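Local coordinates for protein restriction endonuclease Hpy99I (Helicobacter pylori, PDB 3GOX) that cleaves double-stranded DNA at a pseudopalindromic target as a zinc-containing type II restriction endonuclease of the beta-beta-alpha-Me class, at residues A[105-108]-A[109-112]; A[76-79]-A[80-83]; A[121-124]-A[125-128]. All blocks are in the same frame, centred on the assembly; numbering follows the deposited sequence.

Interaction 1: residues A[105-108]-A[109-112]. With ZN (zinc ion), chain E; nucleotides of chain D.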
loop_
_atom_site.group_PDB
_atom_site.type_symbol
_atom_site.label_atom_id
_atom_site.label_comp_id
_atom_site.label_asym_id
_atom_site.label_seq_id
_atom_site.Cartn_x
_atom_site.Cartn_y
_atom_site.Cartn_z
ATOM N N PRO A 105 -5.893 5.862 10.417
ATOM C CA PRO A 105 -7.374 5.851 10.508
ATOM C C PRO A 105 -7.897 5.041 11.691
ATOM O O PRO A 105 -9.058 5.238 12.081
ATOM C CB PRO A 105 -7.791 5.211 9.192
ATOM C CG PRO A 105 -6.640 4.324 8.817
ATOM C CD PRO A 105 -5.406 5.050 9.292
ATOM N N SER A 106 -7.088 4.135 12.243
ATOM C CA SER A 106 -7.448 3.321 13.409
ATOM C C SER A 106 -6.814 3.900 14.676
ATOM O O SER A 106 -5.637 4.277 14.676
ATOM C CB SER A 106 -6.968 1.877 13.221
ATOM O OG SER A 106 -7.238 1.394 11.931
ATOM N N CYS A 107 -7.611 3.981 15.739
ATOM C CA CYS A 107 -7.170 4.548 17.007
ATOM C C CYS A 107 -6.100 3.677 17.656
ATOM O O CYS A 107 -5.911 2.512 17.299
ATOM C CB CYS A 107 -8.365 4.724 17.959
ATOM S SG CYS A 107 -9.044 3.194 18.636
ATOM N N ARG A 108 -5.412 4.240 18.640
ATOM C CA ARG A 108 -4.347 3.519 19.317
ATOM C C ARG A 108 -4.826 2.193 19.901
ATOM O O ARG A 108 -4.089 1.217 19.856
ATOM C CB ARG A 108 -3.698 4.387 20.393
ATOM C CG ARG A 108 -2.998 5.625 19.855
ATOM C CD ARG A 108 -2.434 6.469 20.999
ATOM N NE ARG A 108 -2.246 7.868 20.619
ATOM C CZ ARG A 108 -1.145 8.370 20.053
ATOM N NH1 ARG A 108 -0.100 7.591 19.799
ATOM N NH2 ARG A 108 -1.088 9.669 19.738
ATOM N N GLU A 109 -6.027 2.142 20.458
ATOM C CA GLU A 109 -6.546 0.893 21.013
ATOM C C GLU A 109 -6.718 -0.178 19.927
ATOM O O GLU A 109 -6.324 -1.322 20.117
ATOM C CB GLU A 109 -7.855 1.118 21.772
ATOM C CG GLU A 109 -7.668 1.903 23.056
ATOM C CD GLU A 109 -6.651 1.267 23.975
ATOM O OE1 GLU A 109 -6.826 0.075 24.327
ATOM O OE2 GLU A 109 -5.665 1.952 24.338
ATOM N N CYS A 110 -7.296 0.193 18.792
ATOM C CA CYS A 110 -7.539 -0.762 17.717
ATOM C C CYS A 110 -6.223 -1.170 17.046
ATOM O O CYS A 110 -6.104 -2.287 16.557
ATOM C CB CYS A 110 -8.547 -0.208 16.697
ATOM S SG CYS A 110 -10.257 -0.119 17.334
ATOM N N ARG A 111 -5.219 -0.291 17.056
ATOM C CA ARG A 111 -3.907 -0.622 16.490
ATOM C C ARG A 111 -3.212 -1.718 17.290
ATOM O O ARG A 111 -2.383 -2.435 16.730
ATOM C CB ARG A 111 -3.001 0.593 16.412
ATOM C CG ARG A 111 -3.364 1.622 15.335
ATOM C CD ARG A 111 -3.191 1.155 13.892
ATOM N NE ARG A 111 -1.855 0.659 13.618
ATOM C CZ ARG A 111 -1.470 0.125 12.470
ATOM N NH1 ARG A 111 -2.285 0.075 11.425
ATOM N NH2 ARG A 111 -0.235 -0.341 12.361
ATOM N N LYS A 112 -3.543 -1.868 18.571
ATOM C CA LYS A 112 -2.933 -2.952 19.372
ATOM C C LYS A 112 -3.198 -4.339 18.777
ATOM O O LYS A 112 -2.312 -5.199 18.750
ATOM C CB LYS A 112 -3.443 -2.911 20.811
ATOM C CG LYS A 112 -2.941 -1.724 21.580
ATOM C CD LYS A 112 -3.437 -1.748 23.023
ATOM C CE LYS A 112 -3.013 -0.499 23.800
ATOM N NZ LYS A 112 -3.885 -0.249 24.998
HETATM ZN ZN ZN E . -10.720 2.173 17.342
ATOM P P DT D 5 -6.930 6.615 5.533
ATOM O OP1 DT D 5 -8.307 6.047 5.568
ATOM O OP2 DT D 5 -6.450 7.441 6.661
ATOM O "O5'" DT D 5 -5.938 5.383 5.370
ATOM C "C5'" DT D 5 -6.243 4.313 4.483
ATOM C "C4'" DT D 5 -5.012 3.466 4.273
ATOM O "O4'" DT D 5 -4.007 4.255 3.623
ATOM C "C3'" DT D 5 -4.375 2.994 5.577
ATOM O "O3'" DT D 5 -4.865 1.682 5.866
ATOM C "C2'" DT D 5 -2.880 3.008 5.287
ATOM C "C1'" DT D 5 -2.746 3.701 3.929
ATOM N N1 DT D 5 -1.771 4.794 3.821
ATOM C C2 DT D 5 -0.818 4.693 2.839
ATOM O O2 DT D 5 -0.709 3.714 2.120
ATOM N N3 DT D 5 0.005 5.784 2.725
ATOM C C4 DT D 5 -0.027 6.937 3.483
ATOM O O4 DT D 5 0.758 7.847 3.239
ATOM C C5 DT D 5 -1.033 6.961 4.526
ATOM C C7 DT D 5 -1.137 8.161 5.415
ATOM C C6 DT D 5 -1.840 5.897 4.644
ATOM P P DG D 7 -0.351 -2.817 8.969
ATOM O OP1 DG D 7 -1.004 -4.068 9.428
ATOM O OP2 DG D 7 -0.492 -1.576 9.766
ATOM O "O5'" DG D 7 1.207 -3.115 8.813
ATOM C "C5'" DG D 7 1.646 -4.134 7.931
ATOM C "C4'" DG D 7 3.150 -4.103 7.794
ATOM O "O4'" DG D 7 3.551 -2.783 7.348
ATOM C "C3'" DG D 7 3.949 -4.350 9.072
ATOM O "O3'" DG D 7 5.219 -4.896 8.712
ATOM C "C2'" DG D 7 4.113 -2.949 9.628
ATOM C "C1'" DG D 7 4.300 -2.122 8.360
ATOM N N9 DG D 7 3.818 -0.743 8.464
ATOM C C8 DG D 7 2.798 -0.285 9.270
ATOM N N7 DG D 7 2.632 1.009 9.207
ATOM C C5 DG D 7 3.590 1.437 8.298
ATOM C C6 DG D 7 3.912 2.747 7.847
ATOM O O6 DG D 7 3.421 3.827 8.196
ATOM N N1 DG D 7 4.939 2.729 6.908
ATOM C C2 DG D 7 5.590 1.602 6.471
ATOM N N2 DG D 7 6.553 1.800 5.551
ATOM N N3 DG D 7 5.321 0.376 6.902
ATOM C C4 DG D 7 4.316 0.367 7.808
HETATM O O HOH W 1 -4.644 1.943 10.997
#

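Interaction 2: residues A[76-79]-A[80-83]. With ZN (zinc ion), chain E.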
loop_
_atom_site.group_PDB
_atom_site.type_symbol
_atom_site.label_atom_id
_atom_site.label_comp_id
_atom_site.label_asym_id
_atom_site.label_seq_id
_atom_site.Cartn_x
_atom_site.Cartn_y
_atom_site.Cartn_z
ATOM N N LYS A 76 -12.087 12.540 15.834
ATOM C CA LYS A 76 -11.977 11.681 14.665
ATOM C C LYS A 76 -12.695 10.372 14.978
ATOM O O LYS A 76 -12.648 9.890 16.129
ATOM C CB LYS A 76 -10.500 11.445 14.301
ATOM C CG LYS A 76 -10.235 10.549 13.093
ATOM C CD LYS A 76 -8.739 10.407 12.787
ATOM C CE LYS A 76 -8.541 9.747 11.481
ATOM N NZ LYS A 76 -7.100 9.586 11.156
ATOM N N ILE A 77 -13.364 9.813 13.972
ATOM C CA ILE A 77 -14.066 8.534 14.097
ATOM C C ILE A 77 -13.111 7.411 13.664
ATOM O O ILE A 77 -12.597 7.434 12.540
ATOM C CB ILE A 77 -15.315 8.488 13.229
ATOM C CG1 ILE A 77 -16.257 9.651 13.547
ATOM C CG2 ILE A 77 -16.035 7.138 13.407
ATOM C CD1 ILE A 77 -17.404 9.828 12.516
ATOM N N CYS A 78 -12.864 6.429 14.540
ATOM C CA CYS A 78 -11.970 5.314 14.227
ATOM C C CYS A 78 -12.590 4.411 13.156
ATOM O O CYS A 78 -13.783 4.141 13.198
ATOM C CB CYS A 78 -11.664 4.511 15.481
ATOM S SG CYS A 78 -10.707 3.003 15.177
ATOM N N ASN A 79 -11.790 3.930 12.202
ATOM C CA ASN A 79 -12.316 3.106 11.117
ATOM C C ASN A 79 -12.558 1.653 11.472
ATOM O O ASN A 79 -13.071 0.903 10.633
ATOM C CB ASN A 79 -11.431 3.185 9.868
ATOM C CG ASN A 79 -10.176 2.354 10.002
ATOM O OD1 ASN A 79 -9.554 2.357 11.038
ATOM N ND2 ASN A 79 -9.811 1.643 8.953
ATOM N N ILE A 80 -12.211 1.256 12.699
ATOM C CA ILE A 80 -12.490 -0.102 13.159
ATOM C C ILE A 80 -13.629 -0.001 14.160
ATOM O O ILE A 80 -14.776 -0.300 13.826
ATOM C CB ILE A 80 -11.220 -0.798 13.721
ATOM C CG1 ILE A 80 -10.095 -0.788 12.675
ATOM C CG2 ILE A 80 -11.544 -2.209 14.167
ATOM C CD1 ILE A 80 -10.411 -1.453 11.385
ATOM N N CYS A 81 -13.368 0.524 15.342
ATOM C CA CYS A 81 -14.398 0.580 16.370
ATOM C C CYS A 81 -15.484 1.625 16.094
ATOM O O CYS A 81 -16.571 1.564 16.675
ATOM C CB CYS A 81 -13.771 0.819 17.760
ATOM S SG CYS A 81 -12.946 2.430 18.044
ATOM N N HIS A 82 -15.206 2.594 15.223
ATOM C CA HIS A 82 -16.184 3.650 14.918
ATOM C C HIS A 82 -16.710 4.288 16.210
ATOM O O HIS A 82 -17.902 4.534 16.386
ATOM C CB HIS A 82 -17.307 3.154 13.977
ATOM C CG HIS A 82 -16.894 3.091 12.539
ATOM N ND1 HIS A 82 -16.183 2.032 12.008
ATOM C CD2 HIS A 82 -17.029 3.992 11.536
ATOM C CE1 HIS A 82 -15.924 2.278 10.729
ATOM N NE2 HIS A 82 -16.418 3.461 10.420
ATOM N N ILE A 83 -15.777 4.619 17.085
ATOM C CA ILE A 83 -16.026 5.469 18.247
ATOM C C ILE A 83 -15.369 6.801 17.927
ATOM O O ILE A 83 -14.285 6.845 17.310
ATOM C CB ILE A 83 -15.443 4.838 19.536
ATOM C CG1 ILE A 83 -16.174 3.523 19.814
ATOM C CG2 ILE A 83 -15.510 5.802 20.722
ATOM C CD1 ILE A 83 -15.526 2.674 20.915
HETATM ZN ZN ZN E . -10.720 2.173 17.342
#

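Interaction 3: residues A[121-124]-A[125-128]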
loop_
_atom_site.group_PDB
_atom_site.type_symbol
_atom_site.label_atom_id
_atom_site.label_comp_id
_atom_site.label_asym_id
_atom_site.label_seq_id
_atom_site.Cartn_x
_atom_site.Cartn_y
_atom_site.Cartn_z
ATOM N N SER A 121 13.517 -10.138 19.912
ATOM C CA SER A 121 14.912 -9.711 19.802
ATOM C C SER A 121 15.807 -10.790 19.189
ATOM O O SER A 121 16.642 -10.479 18.350
ATOM C CB SER A 121 15.459 -9.297 21.173
ATOM O OG SER A 121 15.376 -10.359 22.106
ATOM N N THR A 122 15.618 -12.048 19.589
ATOM C CA THR A 122 16.400 -13.156 19.010
ATOM C C THR A 122 16.008 -13.414 17.547
ATOM O O THR A 122 16.850 -13.749 16.732
ATOM C CB THR A 122 16.300 -14.469 19.830
ATOM O OG1 THR A 122 14.960 -14.984 19.799
ATOM C CG2 THR A 122 16.717 -14.223 21.272
ATOM N N GLU A 123 14.732 -13.248 17.208
ATOM C CA GLU A 123 14.305 -13.395 15.813
ATOM C C GLU A 123 14.842 -12.265 14.929
ATOM O O GLU A 123 15.219 -12.500 13.784
ATOM C CB GLU A 123 12.782 -13.474 15.719
ATOM C CG GLU A 123 12.221 -14.814 16.200
ATOM C CD GLU A 123 12.469 -15.947 15.220
ATOM O OE1 GLU A 123 12.311 -15.749 14.007
ATOM O OE2 GLU A 123 12.841 -17.055 15.655
ATOM N N LYS A 124 14.882 -11.050 15.469
ATOM C CA LYS A 124 15.488 -9.919 14.777
ATOM C C LYS A 124 16.978 -10.136 14.519
ATOM O O LYS A 124 17.435 -9.931 13.402
ATOM C CB LYS A 124 15.290 -8.613 15.555
ATOM C CG LYS A 124 15.936 -7.404 14.859
ATOM C CD LYS A 124 15.493 -6.091 15.459
ATOM C CE LYS A 124 15.939 -4.901 14.604
ATOM N NZ LYS A 124 15.080 -3.703 14.861
ATOM N N LYS A 125 17.729 -10.534 15.548
ATOM C CA LYS A 125 19.163 -10.800 15.383
ATOM C C LYS A 125 19.404 -11.870 14.325
ATOM O O LYS A 125 20.313 -11.757 13.513
ATOM C CB LYS A 125 19.784 -11.217 16.716
ATOM C CG LYS A 125 20.031 -10.047 17.665
ATOM C CD LYS A 125 20.356 -10.514 19.085
ATOM C CE LYS A 125 19.946 -9.476 20.139
ATOM N NZ LYS A 125 19.408 -10.111 21.386
ATOM N N LYS A 126 18.561 -12.895 14.336
ATOM C CA LYS A 126 18.630 -13.983 13.363
ATOM C C LYS A 126 18.421 -13.480 11.927
ATOM O O LYS A 126 19.150 -13.854 11.011
ATOM C CB LYS A 126 17.583 -15.029 13.733
ATOM C CG LYS A 126 17.608 -16.329 12.957
ATOM C CD LYS A 126 16.731 -17.357 13.685
ATOM C CE LYS A 126 15.936 -18.256 12.734
ATOM N NZ LYS A 126 14.660 -18.714 13.378
ATOM N N MET A 127 17.424 -12.629 11.732
ATOM C CA MET A 127 17.181 -12.060 10.400
ATOM C C MET A 127 18.298 -11.110 9.979
ATOM O O MET A 127 18.653 -11.049 8.808
ATOM C CB MET A 127 15.839 -11.335 10.361
ATOM C CG MET A 127 14.667 -12.273 10.489
ATOM S SD MET A 127 13.110 -11.447 10.176
ATOM C CE MET A 127 13.086 -11.471 8.380
ATOM N N ASP A 128 18.845 -10.374 10.941
ATOM C CA ASP A 128 19.940 -9.441 10.675
ATOM C C ASP A 128 21.208 -10.132 10.186
ATOM O O ASP A 128 21.941 -9.569 9.378
ATOM C CB ASP A 128 20.238 -8.583 11.908
ATOM C CG ASP A 128 19.253 -7.440 12.074
ATOM O OD1 ASP A 128 18.507 -7.145 11.116
ATOM O OD2 ASP A 128 19.226 -6.827 13.160
#

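Interaction 1: residues A[105-108]-A[109-112]
S106 and R111 meet where the chain turns into its helix, the CB of S106 lying 3.9 Å from the R111 CD. P105, one step earlier, sets its ring carbons against the phosphate of DT5 of DNA chain D. The hydroxyl of S106 takes a hydrogen bond from a water that in turn accepts one from R111 NH1, and it also has a polar contact with the side-chain amide of N79. R111 NH1 and NH2 both donate to OP2 of DG7 of the same strand, each at 2.9 Å, so the oxygen sits at the edge of the guanidinium, in its plane. Bends of the R111 chain at chi2 (-67°) and chi3 carry the group out to the DNA backbone, and NH2 has a second partner in D115.

C107 does two jobs. Its SG binds zinc at 2.4 Å, beside the C110 SG at 2.3 Å, and as N-cap residue it also accepts from C110 N, 3.5 Å from the C107 SG. Chi1 of 72° folds the sulfur back over the first turn, which makes that capping bond possible. C107 O then receives R111 N at 2.9 Å, opening the helical bonding. R108 O takes a weak bond from K112 N, while the extended R108 side chain leaves the turn and gives NE to D88 O. On the exposed flank E109 OE2 and K112 NZ form a salt bridge at 2.9 Å, the amine on the syn side.

The turn joins strand 101-103 to helix 108-115. C107 and E109 lean on K85 of strand 84-86, and C78 and C81, in the turn that leads into that strand, complete a Cys4 site consistent with a treble-clef zinc finger.

Interaction 2: residues A[76-79]-A[80-83]
C78 and C81 hold the zinc ion from one tight turn, through C78 SG at 2.3 Å and C81 SG at 2.4 Å. The spacing of two residues between them is the CxxC pattern of a zinc knuckle. C81 SG also lies against the CB of C78, so the two side chains pack on each other as well as on the metal.

Hydrogen bonds to sulfur shape the turn. The C78 side chain has SG anti to the backbone N (chi1 174°), which swings it under the peptides that follow. I80 N points at it, 3.4 Å from C78 SG and with a nearly straight N-H (166°). C81 N adds a weak bond to the same sulfur. Such N-H groups around a zinc thiolate would be expected to ease its negative charge.

Backbone bonds close the loop. C78 N donates to I83 O at 3.1 Å, almost linearly (171°), and C78 O receives a weak bond from H82 N. H82 itself takes the left-handed helical conformation, which brings the chain back towards C78.

The H82 ring is pinned from several sides. The carbonyl oxygen of C78 lies over one face, with H82 CG 3.3 Å from C78 O. In the ring plane, ND1 donates to I80 O, 3.3 Å away, approaching from above that carbonyl's own plane. I77 crosses the imidazole at a slant, its CG2 3.8 Å from H82 CD2. NE2 bonds T152 of the second subunit, so this histidine also ties the turn to the dimer partner.

The turn links strands 75-77 and 84-86, the two antiparallel strands of one small sheet. C107 and C110, at the start of helix 108-115, supply the other two zinc ligands, while K76 reaches T103 on strand 101-103.

Interaction 3: residues A[121-124]-A[125-128]
E123 and M127 meet on the better packed flank of this single helix. M127 N bonds E123 O at 3.0 Å, and the CG of M127 rests 3.3 Å from the same E123 O. M127 is the buried residue here, and its chain bends at chi3 (82°) as its end turns from 121-124. The other i to i+4 backbone bonds, the signature of an alpha helix, run regularly alongside, from K125 N to S121 O, K126 N to T122 O, and D128 N to K124 O at 2.9 Å.

The solvent side, with S121, K125 and K126 exposed, is looser. E123 and K126 run out from the helix together, but their salt bridge is long and weak, 3.4 Å between E123 OE2 and K126 NZ. E123 OE1 has a firmer partner, the amide of G166. K125 runs its methylene chain along S121 O, K125 NZ ending 4.0 Å from S121 CB. K124 and D128 cross with CG of K124 near OD2, but their charged ends do not meet.

Helix 121-128 leans on the strands that follow: M127 O accepts from W169 on strand 166-171, and D128 OD1 bonds H157 on strand 155-159, next to D158, which with N175 binds the sodium ion.

Interactions 1 and 2 are two halves of one Cys4 zinc site, partly buried and in direct touch: the turn at 76-83 and the helix start at 105-112 each give a CxxC pair, and P105 O bonds N79 N between them. Their outward jobs differ. Interaction 1 grips the DNA backbone, whereas interaction 2 reaches the second subunit. Interaction 3 lies apart, with nearest atoms about 16 Å from interaction 1 and about 25 Å from interaction 2. It is a surface helix without metal, held by regular backbone bonds and weak charge pairing, and belongs to the endonuclease VII-like part of the chain.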